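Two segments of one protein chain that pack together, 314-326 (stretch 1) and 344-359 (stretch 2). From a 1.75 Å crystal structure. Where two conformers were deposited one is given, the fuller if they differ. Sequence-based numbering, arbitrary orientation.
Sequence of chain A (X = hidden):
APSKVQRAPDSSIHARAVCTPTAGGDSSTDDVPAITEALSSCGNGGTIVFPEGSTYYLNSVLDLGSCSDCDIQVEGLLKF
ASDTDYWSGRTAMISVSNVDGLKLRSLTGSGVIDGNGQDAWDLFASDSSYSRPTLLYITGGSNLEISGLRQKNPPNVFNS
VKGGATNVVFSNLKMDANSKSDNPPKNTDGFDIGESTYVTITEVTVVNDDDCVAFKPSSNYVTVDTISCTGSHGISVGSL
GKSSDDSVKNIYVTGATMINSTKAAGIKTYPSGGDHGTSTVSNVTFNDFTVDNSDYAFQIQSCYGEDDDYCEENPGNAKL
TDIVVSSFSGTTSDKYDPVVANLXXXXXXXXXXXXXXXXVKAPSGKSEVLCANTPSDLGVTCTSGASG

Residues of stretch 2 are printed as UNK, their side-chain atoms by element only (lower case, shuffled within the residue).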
ATOM      1  N   ASN A 314      15.706  19.332  16.404  1.00 32.25           N
ATOM      2  CA  ASN A 314      15.135  19.522  15.071  1.00 29.47           C
ATOM      3  C   ASN A 314      13.647  19.176  15.069  1.00 28.21           C
ATOM      4  O   ASN A 314      13.267  18.076  14.646  1.00 26.11           O
ATOM      5  CB  ASN A 314      15.859  18.645  14.050  1.00 30.05           C
ATOM      6  CG  ASN A 314      17.345  18.933  13.986  1.00 30.40           C
ATOM      7  OD1 ASN A 314      17.781  19.859  13.303  1.00 30.62           O
ATOM      8  ND2 ASN A 314      18.130  18.127  14.683  1.00 29.69           N
ATOM      9  N   PRO A 315      12.802  20.105  15.544  1.00 26.61           N
ATOM     10  CA  PRO A 315      11.399  19.760  15.753  1.00 25.34           C
ATOM     11  C   PRO A 315      10.661  19.482  14.445  1.00 23.23           C
ATOM     12  O   PRO A 315      11.046  19.979  13.379  1.00 22.44           O
ATOM     13  CB  PRO A 315      10.824  21.009  16.446  1.00 26.90           C
ATOM     14  CG  PRO A 315      12.019  21.744  16.971  1.00 27.54           C
ATOM     15  CD  PRO A 315      13.082  21.498  15.950  1.00 28.36           C
ATOM     16  N   GLY A 316       9.609  18.678  14.540  1.00 21.55           N
ATOM     17  CA  GLY A 316       8.730  18.445  13.404  1.00 20.80           C
ATOM     18  C   GLY A 316       7.868  19.673  13.167  1.00 20.01           C
ATOM     19  O   GLY A 316       7.449  20.340  14.120  1.00 19.76           O
ATOM     20  N   ASN A 317       7.621  19.987  11.898  1.00 18.95           N
ATOM     21  CA  ASN A 317       6.772  21.130  11.538  1.00 19.34           C
ATOM     22  C   ASN A 317       5.732  20.776  10.483  1.00 17.67           C
ATOM     23  O   ASN A 317       5.294  21.616   9.687  1.00 16.48           O
ATOM     24  CB  ASN A 317       7.602  22.358  11.135  1.00 21.51           C
ATOM     25  CG  ASN A 317       8.620  22.060  10.049  1.00 24.81           C
ATOM     26  OD1 ASN A 317       8.418  21.188   9.200  1.00 24.09           O
ATOM     27  ND2 ASN A 317       9.747  22.781  10.086  1.00 27.75           N
ATOM     28  N   ALA A 318       5.311  19.512  10.499  1.00 16.91           N
ATOM     29  CA  ALA A 318       4.313  19.057   9.541  1.00 15.63           C
ATOM     30  C   ALA A 318       3.016  19.860   9.681  1.00 15.64           C
ATOM     31  O   ALA A 318       2.606  20.220  10.783  1.00 16.98           O
ATOM     32  CB  ALA A 318       4.046  17.567   9.714  1.00 15.79           C
ATOM     33  N   LYS A 319       2.396  20.163   8.552  1.00 14.87           N
ATOM     34  CA  LYS A 319       1.134  20.868   8.542  1.00 15.66           C
ATOM     35  C   LYS A 319       0.004  19.896   8.263  1.00 14.85           C
ATOM     36  O   LYS A 319      -0.266  19.578   7.107  1.00 14.43           O
ATOM     37  CB  LYS A 319       1.152  21.980   7.486  1.00 17.16           C
ATOM     38  CG  LYS A 319      -0.044  22.907   7.607  1.00 19.73           C
ATOM     39  CD  LYS A 319      -0.069  23.946   6.494  1.00 22.70           C
ATOM     40  CE  LYS A 319      -1.369  24.745   6.528  1.00 24.70           C
ATOM     41  NZ  LYS A 319      -1.318  25.861   5.529  1.00 26.91           N
ATOM     42  N   LEU A 320      -0.639  19.430   9.333  1.00 14.88           N
ATOM     43  CA  LEU A 320      -1.760  18.525   9.231  1.00 14.58           C
ATOM     44  C   LEU A 320      -3.022  19.327   9.474  1.00 15.23           C
ATOM     45  O   LEU A 320      -3.156  19.981  10.512  1.00 15.09           O
ATOM     46  CB  LEU A 320      -1.639  17.392  10.262  1.00 15.31           C
ATOM     47  CG  LEU A 320      -0.242  16.763  10.472  1.00 16.05           C
ATOM     48  CD1 LEU A 320      -0.306  15.675  11.534  1.00 16.93           C
ATOM     49  CD2 LEU A 320       0.348  16.199   9.192  1.00 15.98           C
ATOM     50  N   THR A 321      -3.925  19.318   8.511  1.00 14.36           N
ATOM     51  CA  THR A 321      -5.193  20.028   8.677  1.00 15.46           C
ATOM     52  C   THR A 321      -6.355  19.180   8.186  1.00 15.86           C
ATOM     53  O   THR A 321      -6.199  18.375   7.249  1.00 14.71           O
ATOM     54  CB  THR A 321      -5.205  21.397   7.937  1.00 16.54           C
ATOM     55  OG1 THR A 321      -4.927  21.193   6.550  1.00 17.23           O
ATOM     56  CG2 THR A 321      -4.178  22.359   8.531  1.00 16.59           C
ATOM     57  N   ASP A 322      -7.514  19.363   8.823  1.00 15.46           N
ATOM     58  CA  ASP A 322      -8.734  18.645   8.454  0.50 15.78           C
ATOM     59  C   ASP A 322      -8.488  17.143   8.384  1.00 15.45           C
ATOM     60  O   ASP A 322      -8.860  16.466   7.409  1.00 15.36           O
ATOM     61  CB  ASP A 322      -9.323  19.185   7.145  0.50 17.07           C
ATOM     62  CG  ASP A 322      -9.904  20.571   7.305  0.50 18.12           C
ATOM     63  OD1 ASP A 322     -10.726  20.766   8.222  0.50 19.28           O
ATOM     64  OD2 ASP A 322      -9.545  21.467   6.522  0.50 18.96           O
ATOM     65  N   ILE A 323      -7.859  16.630   9.435  1.00 14.47           N
ATOM     66  CA  ILE A 323      -7.682  15.186   9.606  1.00 14.49           C
ATOM     67  C   ILE A 323      -8.853  14.733  10.468  1.00 14.32           C
ATOM     68  O   ILE A 323      -9.100  15.292  11.535  1.00 14.24           O
ATOM     69  CB  ILE A 323      -6.357  14.808  10.298  1.00 14.67           C
ATOM     70  CG1 ILE A 323      -5.159  15.561   9.679  1.00 14.95           C
ATOM     71  CG2 ILE A 323      -6.176  13.278  10.305  1.00 14.79           C
ATOM     72  CD1 ILE A 323      -4.909  15.309   8.203  1.00 15.00           C
ATOM     73  N   VAL A 324      -9.596  13.751   9.977  1.00 13.67           N
ATOM     74  CA  VAL A 324     -10.780  13.277  10.702  1.00 14.22           C
ATOM     75  C   VAL A 324     -10.631  11.786  10.969  1.00 14.92           C
ATOM     76  O   VAL A 324     -10.336  11.008  10.053  1.00 14.72           O
ATOM     77  CB  VAL A 324     -12.066  13.562   9.908  1.00 14.64           C
ATOM     78  CG1 VAL A 324     -13.275  12.915  10.599  1.00 15.04           C
ATOM     79  CG2 VAL A 324     -12.256  15.072   9.744  1.00 14.41           C
ATOM     80  N   VAL A 325     -10.829  11.404  12.226  1.00 15.04           N
ATOM     81  CA  VAL A 325     -10.787  10.003  12.635  1.00 15.57           C
ATOM     82  C   VAL A 325     -12.167   9.779  13.238  1.00 16.90           C
ATOM     83  O   VAL A 325     -12.489  10.359  14.287  1.00 18.41           O
ATOM     84  CB  VAL A 325      -9.661   9.764  13.664  1.00 15.54           C
ATOM     85  CG1 VAL A 325      -9.713   8.365  14.278  1.00 16.25           C
ATOM     86  CG2 VAL A 325      -8.294  10.016  13.047  1.00 16.26           C
ATOM     87  N   SER A 326     -12.986   8.972  12.573  1.00 16.52           N
ATOM     88  CA  SER A 326     -14.379   8.798  13.002  1.00 17.65           C
ATOM     89  C   SER A 326     -14.818   7.342  13.007  1.00 18.13           C
ATOM     90  O   SER A 326     -14.476   6.583  12.102  1.00 16.66           O
ATOM     91  CB  SER A 326     -15.322   9.631  12.130  1.00 18.35           C
ATOM     92  OG  SER A 326     -15.140   9.373  10.734  1.00 19.30           O
ATOM     93  N   UNK A 344       1.720  11.721  18.486  1.00 16.95           N
ATOM     94  CA  UNK A 344       2.894  12.538  18.717  1.00 17.94           C
ATOM     95  C   UNK A 344       3.051  13.610  17.627  1.00 17.79           C
ATOM     96  O   UNK A 344       3.919  13.498  16.756  1.00 17.70           O
ATOM     97  o   UNK A 344       6.468  12.288  19.026  1.00 21.56           O
ATOM     98  c   UNK A 344       5.315  12.420  19.482  1.00 20.75           C
ATOM     99  c   UNK A 344       4.162  11.674  18.824  1.00 18.90           C
ATOM    100  o   UNK A 344       5.062  13.147  20.468  1.00 22.38           O
ATOM    101  N   UNK A 345       2.216  14.648  17.676  1.00 17.78           N
ATOM    102  CA  UNK A 345       2.350  15.739  16.703  1.00 18.55           C
ATOM    103  C   UNK A 345       3.643  16.532  16.940  1.00 18.01           C
ATOM    104  O   UNK A 345       4.136  16.586  18.065  1.00 17.83           O
ATOM    105  s   UNK A 345      -0.189  16.039  15.651  1.00 21.80           S
ATOM    106  c   UNK A 345       1.130  16.662  16.727  1.00 19.37           C
ATOM    107  N   UNK A 346       4.169  17.132  15.875  1.00 18.29           N
ATOM    108  CA  UNK A 346       5.430  17.865  15.941  1.00 18.87           C
ATOM    109  C   UNK A 346       5.283  19.163  16.721  1.00 20.00           C
ATOM    110  O   UNK A 346       4.215  19.761  16.750  1.00 19.21           O
ATOM    111  N   UNK A 347       6.365  19.582  17.361  1.00 20.38           N
ATOM    112  CA  UNK A 347       6.334  20.767  18.222  1.00 21.34           C
ATOM    113  C   UNK A 347       6.064  22.049  17.456  1.00 22.48           C
ATOM    114  O   UNK A 347       5.450  22.972  17.996  1.00 22.85           O
ATOM    115  c   UNK A 347       7.637  20.885  18.999  1.00 21.43           C
ATOM    116  N   UNK A 348       6.523  22.115  16.210  1.00 21.32           N
ATOM    117  CA  UNK A 348       6.362  23.315  15.392  1.00 22.45           C
ATOM    118  C   UNK A 348       5.337  23.160  14.282  1.00 21.10           C
ATOM    119  O   UNK A 348       5.287  23.973  13.359  1.00 20.97           O
ATOM    120  c   UNK A 348       8.704  24.194  15.771  1.00 25.65           C
ATOM    121  c   UNK A 348       7.696  23.706  14.757  1.00 23.97           C
ATOM    122  o   UNK A 348       9.829  24.527  15.350  1.00 27.19           O
ATOM    123  o   UNK A 348       8.373  24.232  16.978  1.00 28.06           O
ATOM    124  N   UNK A 349       4.516  22.120  14.363  1.00 19.87           N
ATOM    125  CA  UNK A 349       3.583  21.866  13.285  1.00 18.77           C
ATOM    126  C   UNK A 349       2.155  22.234  13.619  1.00 18.44           C
ATOM    127  O   UNK A 349       1.862  22.789  14.692  1.00 18.59           O
ATOM    128  N   UNK A 350       1.270  21.920  12.690  1.00 17.15           N
ATOM    129  CA  UNK A 350      -0.158  22.047  12.900  1.00 17.42           C
ATOM    130  C   UNK A 350      -0.709  20.640  13.023  1.00 17.46           C
ATOM    131  O   UNK A 350      -0.395  19.776  12.203  1.00 16.95           O
ATOM    132  c   UNK A 350      -2.255  23.092  11.983  1.00 18.99           C
ATOM    133  o   UNK A 350      -0.099  24.010  11.483  1.00 20.63           O
ATOM    134  c   UNK A 350      -0.804  22.777  11.711  1.00 18.74           C
ATOM    135  N   UNK A 351      -1.537  20.424  14.039  1.00 17.58           N
ATOM    136  CA  UNK A 351      -2.037  19.092  14.366  1.00 17.56           C
ATOM    137  C   UNK A 351      -3.558  19.103  14.283  1.00 16.43           C
ATOM    138  O   UNK A 351      -4.251  18.874  15.277  1.00 16.82           O
ATOM    139  c   UNK A 351      -1.554  18.712  15.768  1.00 18.75           C
ATOM    140  s   UNK A 351      -1.872  16.996  16.263  1.00 21.24           S
ATOM    141  N   UNK A 352      -4.076  19.372  13.089  1.00 15.50           N
ATOM    142  CA  UNK A 352      -5.496  19.612  12.907  1.00 15.50           C
ATOM    143  C   UNK A 352      -6.265  18.308  12.803  1.00 16.23           C
ATOM    144  O   UNK A 352      -6.808  17.986  11.748  1.00 16.48           O
ATOM    145  N   UNK A 353      -6.320  17.576  13.907  1.00 16.61           N
ATOM    146  CA  UNK A 353      -7.031  16.296  13.937  1.00 17.34           C
ATOM    147  C   UNK A 353      -8.240  16.355  14.860  1.00 17.43           C
ATOM    148  O   UNK A 353      -8.175  16.933  15.951  1.00 16.38           O
ATOM    149  c   UNK A 353      -6.085  15.103  14.248  1.00 18.83           C
ATOM    150  c   UNK A 353      -6.864  13.776  14.326  1.00 19.69           C
ATOM    151  c   UNK A 353      -5.967  12.547  14.371  1.00 21.35           C
ATOM    152  c   UNK A 353      -5.227  15.350  15.475  1.00 19.81           C
ATOM    153  N   UNK A 354      -9.352  15.807  14.386  1.00 17.04           N
ATOM    154  CA  UNK A 354     -10.591  15.705  15.160  0.50 17.52           C
ATOM    155  C   UNK A 354     -11.017  14.238  15.247  1.00 17.82           C
ATOM    156  O   UNK A 354     -11.118  13.580  14.209  1.00 17.82           O
ATOM    157  c   UNK A 354     -11.686  16.531  14.482  0.50 17.56           C
ATOM    158  o   UNK A 354     -12.908  16.481  15.199  0.50 18.45           O
ATOM    159  N   UNK A 355     -11.281  13.757  16.456  1.00 17.30           N
ATOM    160  CA  UNK A 355     -11.636  12.369  16.677  1.00 18.24           C
ATOM    161  C   UNK A 355     -13.048  12.294  17.237  1.00 19.60           C
ATOM    162  O   UNK A 355     -13.393  13.037  18.163  1.00 19.17           O
ATOM    163  c   UNK A 355     -10.643  11.694  17.635  1.00 18.62           C
ATOM    164  c   UNK A 355      -8.133  11.415  18.057  1.00 19.71           C
ATOM    165  c   UNK A 355      -9.217  11.830  17.091  1.00 18.89           C
ATOM    166  c   UNK A 355     -11.006  10.222  17.842  1.00 18.98           C
ATOM    167  N   UNK A 356     -13.866  11.420  16.662  1.00 19.03           N
ATOM    168  CA  UNK A 356     -15.228  11.195  17.177  1.00 20.72           C
ATOM    169  C   UNK A 356     -15.587   9.713  17.082  1.00 21.12           C
ATOM    170  O   UNK A 356     -15.025   8.979  16.266  1.00 19.17           O
ATOM    171  o   UNK A 356     -16.299  11.659  15.060  1.00 24.60           O
ATOM    172  c   UNK A 356     -16.257  12.028  16.425  1.00 21.63           C
ATOM    173  N   UNK A 357     -16.529   9.273  17.913  1.00 21.01           N
ATOM    174  CA  UNK A 357     -16.932   7.866  17.916  1.00 21.94           C
ATOM    175  C   UNK A 357     -15.747   6.931  18.064  1.00 22.13           C
ATOM    176  O   UNK A 357     -15.661   5.896  17.382  1.00 23.03           O
ATOM    177  N   UNK A 358     -14.820   7.291  18.942  1.00 22.11           N
ATOM    178  CA  UNK A 358     -13.623   6.500  19.150  1.00 23.64           C
ATOM    179  C   UNK A 358     -13.888   5.565  20.320  1.00 25.41           C
ATOM    180  O   UNK A 358     -13.768   5.963  21.477  1.00 26.70           O
ATOM    181  c   UNK A 358      -8.592   5.555  19.368  1.00 26.25           C
ATOM    182  c   UNK A 358     -10.463   6.416  20.597  1.00 25.56           C
ATOM    183  c   UNK A 358     -10.470   6.500  18.206  1.00 23.87           C
ATOM    184  c   UNK A 358      -9.214   5.814  20.582  1.00 27.04           C
ATOM    185  c   UNK A 358     -11.107   6.756  19.414  1.00 24.50           C
ATOM    186  c   UNK A 358      -9.223   5.897  18.179  1.00 25.45           C
ATOM    187  c   UNK A 358     -12.447   7.426  19.448  1.00 24.00           C
ATOM    188  N   UNK A 359     -14.262   4.327  20.011  1.00 25.61           N
ATOM    189  CA  UNK A 359     -14.755   3.392  21.026  1.00 28.25           C
ATOM    190  C   UNK A 359     -13.798   2.229  21.247  1.00 27.98           C
ATOM    191  O   UNK A 359     -14.195   1.170  21.717  1.00 31.92           O
ATOM    192  o   UNK A 359     -16.985   5.017  21.297  1.00 39.51           O
ATOM    193  c   UNK A 359     -17.211   3.958  20.667  1.00 36.23           C
ATOM    194  c   UNK A 359     -16.139   2.870  20.633  1.00 31.03           C
ATOM    195  o   UNK A 359     -18.287   3.757  20.060  1.00 38.86           O
TER
HETATM  196  O   HOH W   1       8.815  18.014  17.329  1.00 24.73           O
HETATM  197  O   HOH W   2      10.001  24.810  12.313  1.00 29.53           O

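Position 344 carries two carbons, the second bearing two oxygens, and touches nothing on stretch 1: the short carboxylate of Asp-344. Position 345 has one carbon and then a sulfur, so it is Cys-345; its SG lies 4.1 Å from Leu-320 CD1. Position 346 has no side chain, hence Gly-346, and an ideal CB there would sit 2.7 Å from Gly-316 O, a clash. Position 347, with a single carbon, is Ala-347, its CB 4.1 Å from Pro-315 CB. One water accepts from both Gly-316 N and Ala-347 N.

Position 348 again shows two carbons and a terminal pair of oxygens. Asp-348 gives its N to Gly-316 O at 2.9 Å, and a second water bridges its OD2 to Asn-317 ND2. Position 349 is bare: Gly-349 closes a type I turn begun at Gly-346, and a CB would fall 2.4 Å from Ala-318 O.

At 350 one carbon carries an oxygen and a carbon, the fork of Thr-350. Its N donates to Ala-318 O and its O accepts from Leu-320 N, both at 2.9 Å, opening the parallel pairing. Position 351, a carbon then a sulfur, is Cys-351; its SG is 2.0 Å from Cys-345 SG, a disulfide that ties the loop to the strand.

Position 352 lacks a side chain. Gly-352 sends its N to Leu-320 O (2.8 Å) and takes Ile-323 N on its O (2.9 Å); a CB would clash with Leu-320 O at 2.9 Å. Position 353 has four carbons, forked at the first with one arm two carbons long: Ile-353, whose CD1 meets Val-325 CG2 at 3.7 Å. Position 354, a carbon then an oxygen, is Ser-354; its N reaches Ile-323 O at 2.9 Å, and its O receives Val-325 N at 3.0 Å.

Position 355 repeats the forked four carbons. Ile-355 sets CG1 4.0 Å from Val-325 CB. Position 356, carbon then oxygen, is Ser-356, with N 2.9 Å from Val-325 O. Position 357 is bare, and its positive phi suits Gly-357. Position 358 has a six-carbon ring: Phe-358, whose CD1 approaches Val-325 CG1 obliquely at 4.4 Å. Position 359, two carbons ending in two oxygens, is Asp-359, out of reach.

The rule is a parallel backbone ladder with alternating faces. Leu-320, Ile-323 and Val-325 share one face with Cys-351, Ile-353 and Ile-355, all buried; the other face carries Thr-350, Ser-354 and Ser-356 beside Lys-319, Val-324 and Ser-326. A bulge between Leu-320 and Ile-323 shifts the register by one, and Gly-352 accommodates it.

Stretch 2 (344-359) DCGADGTCGISISGFD
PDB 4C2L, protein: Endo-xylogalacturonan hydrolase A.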